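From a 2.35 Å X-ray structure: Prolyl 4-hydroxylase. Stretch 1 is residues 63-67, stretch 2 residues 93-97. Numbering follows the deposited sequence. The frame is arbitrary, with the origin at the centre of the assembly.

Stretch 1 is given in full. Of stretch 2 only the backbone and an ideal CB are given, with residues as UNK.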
# COMPACT_ATOMS: atom_id res chain seq x y z
N ASP A 63 9.32 -24.42 1.43
CA ASP A 63 7.98 -24.53 0.87
C ASP A 63 6.87 -24.02 1.78
O ASP A 63 5.80 -24.61 1.86
CB ASP A 63 7.72 -25.98 0.48
CG ASP A 63 8.74 -26.51 -0.52
OD1 ASP A 63 9.10 -25.78 -1.48
OD2 ASP A 63 9.21 -27.66 -0.34
N HIS A 64 7.12 -22.90 2.45
CA HIS A 64 6.10 -22.27 3.28
C HIS A 64 5.32 -21.19 2.52
O HIS A 64 4.23 -20.80 2.93
CB HIS A 64 6.72 -21.70 4.56
CG HIS A 64 7.17 -22.75 5.53
ND1 HIS A 64 8.43 -23.30 5.50
CD2 HIS A 64 6.52 -23.35 6.55
CE1 HIS A 64 8.54 -24.20 6.46
NE2 HIS A 64 7.39 -24.25 7.11
N PHE A 65 5.87 -20.73 1.40
CA PHE A 65 5.17 -19.77 0.58
C PHE A 65 4.17 -20.60 -0.17
O PHE A 65 4.48 -21.61 -0.74
CB PHE A 65 6.09 -19.03 -0.36
CG PHE A 65 6.69 -17.80 0.22
CD1 PHE A 65 7.69 -17.88 1.15
CD2 PHE A 65 6.25 -16.57 -0.15
CE1 PHE A 65 8.24 -16.77 1.69
CE2 PHE A 65 6.80 -15.45 0.37
CZ PHE A 65 7.79 -15.55 1.30
N LYS A 66 2.97 -20.08 -0.29
CA LYS A 66 1.93 -20.78 -0.98
C LYS A 66 1.24 -19.92 -2.00
O LYS A 66 1.02 -18.77 -1.74
CB LYS A 66 0.87 -21.19 0.01
CG LYS A 66 1.32 -22.28 0.95
CD LYS A 66 2.09 -23.33 0.20
CE LYS A 66 2.34 -24.55 1.07
NZ LYS A 66 3.04 -25.60 0.31
N PRO A 67 0.91 -20.46 -3.17
CA PRO A 67 0.12 -19.63 -4.10
C PRO A 67 -1.14 -19.08 -3.49
O PRO A 67 -1.56 -18.05 -3.97
CB PRO A 67 -0.22 -20.60 -5.22
CG PRO A 67 -0.22 -21.92 -4.55
CD PRO A 67 0.89 -21.87 -3.56
N UNK A 93 3.81 -15.48 -8.22
CA UNK A 93 3.41 -14.79 -6.99
C UNK A 93 3.00 -15.68 -5.82
O UNK A 93 1.99 -16.33 -5.86
CB UNK A 93 2.24 -13.85 -7.31
N UNK A 94 3.77 -15.64 -4.76
CA UNK A 94 3.54 -16.53 -3.62
C UNK A 94 3.57 -15.74 -2.30
O UNK A 94 4.34 -14.78 -2.14
CB UNK A 94 4.59 -17.64 -3.60
N UNK A 95 2.75 -16.17 -1.34
CA UNK A 95 2.56 -15.41 -0.12
C UNK A 95 2.52 -16.28 1.12
O UNK A 95 2.21 -17.46 1.05
CB UNK A 95 1.27 -14.59 -0.21
N UNK A 96 2.85 -15.70 2.27
CA UNK A 96 2.65 -16.36 3.55
C UNK A 96 2.23 -15.32 4.60
O UNK A 96 2.72 -14.20 4.62
CB UNK A 96 3.92 -17.09 3.98
N UNK A 97 1.27 -15.69 5.42
CA UNK A 97 0.82 -14.84 6.51
C UNK A 97 1.51 -15.32 7.78
O UNK A 97 1.63 -16.52 8.01
CB UNK A 97 -0.70 -14.87 6.65

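The backbone sets the first rule of this contact. Stretch 2 runs antiparallel to stretch 1, and a single bridge joins Lys66 to position 95: Lys66 N donates to the carbonyl O of position 95 at 3.0 Å, and N of position 95 donates to Lys66 O at 3.1 Å, both nearly straight. These bonds need no particular side chain; the preferences that can be read here lie in the CB directions, which run toward, away, toward over 94 to 96.

Position 93 is lightly engaged. Its CA-to-CB bond points sideways, and no atom of stretch 1 lies within 5.5 Å of the ideal CB. Its carbonyl O comes 4.2 Å from Pro67 CA, so the backbone makes the approach. As far as stretch 1 is concerned, almost any side chain would do. The deposited residue is Ile93, whose end leads away from stretch 1.

Position 94 points toward stretch 1. The ideal CB sits 3.8 Å from Phe65 CB, 4.2 Å from Lys66 O and 4.7 Å from Pro67 N, so CB meets the apolar first carbon of Phe65 beside the backbone of Lys66 and Pro67, with the Pro67 ring carbons further along. No charged group of stretch 1 lies close by to reward a charge. Leucine, isoleucine, methionine or an aromatic would all be reasonable, and a long or flat side chain could reach the proline. The deposited residue is Phe94. With chi1 at -50° (m), it lays the edge of its ring against the backbone: CD2 lies 3.8 Å from Pro67 N, and the same atom is 4.2 Å from Pro67 CD. Its CB packs 3.8 Å from Phe65 CB, so the pair of phenylalanines meets through their first carbons. The Phe65 ring, for its part, brings CD2 to 3.3 Å from Phe94 O, which lies at its edge, near the ring plane.

Position 95 carries the bridge through its backbone, while its CA-to-CB bond points away. The ideal CB is 4.5 Å from Lys66 O and has no pocket in front of it, leaving the side chain free; polar or charged residues, or a beta-branched one such as threonine, would all suit. It is Glu95, with chi1 m and chi2 t, and its OE2 is hydrogen-bonded elsewhere in the structure.

Position 96 turns back toward stretch 1. The ideal CB stands 3.9 Å from His64 O and 4.5 Å from Phe65 CA, and the Phe65 ring is within reach of a short branch. A compact apolar residue is favoured: valine or isoleucine, perhaps alanine with less contact. The deposited Val96, chi1 47° (p), sends CG1 over one face of the Phe65 ring, 3.8 Å from the centroid of that ring and 11° off its normal, a CH-pi contact. Its CB lies 3.8 Å from His64 O.

Position 97 is beyond reach of stretch 1, with nothing within 5.5 Å of the ideal CB, so this contact sets no preference. The deposited residue is Asp97, whose OD1 is hydrogen-bonded to a residue neighbouring the stretches.

Stretch 2, residues 93-97: IFEVD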
# COMPACT_ATOMS: atom_id res chain seq x y z
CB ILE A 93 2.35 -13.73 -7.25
CG1 ILE A 93 2.97 -12.62 -8.07
CG2 ILE A 93 1.82 -13.17 -5.94
CD1 ILE A 93 1.97 -11.82 -8.85
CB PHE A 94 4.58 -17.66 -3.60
CG PHE A 94 4.72 -18.37 -4.92
CD1 PHE A 94 5.61 -17.92 -5.89
CD2 PHE A 94 3.95 -19.50 -5.19
CE1 PHE A 94 5.73 -18.57 -7.11
CE2 PHE A 94 4.07 -20.16 -6.41
CZ PHE A 94 4.96 -19.69 -7.37
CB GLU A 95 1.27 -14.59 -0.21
CG GLU A 95 1.33 -13.48 -1.25
CD GLU A 95 0.03 -12.70 -1.37
OE1 GLU A 95 -1.00 -13.22 -0.89
OE2 GLU A 95 0.05 -11.58 -1.93
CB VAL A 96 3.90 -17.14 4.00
CG1 VAL A 96 5.15 -16.32 3.86
CG2 VAL A 96 3.74 -17.61 5.44
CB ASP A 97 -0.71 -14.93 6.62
CG ASP A 97 -1.28 -13.91 7.56
OD1 ASP A 97 -0.65 -13.63 8.60
OD2 ASP A 97 -2.37 -13.38 7.24
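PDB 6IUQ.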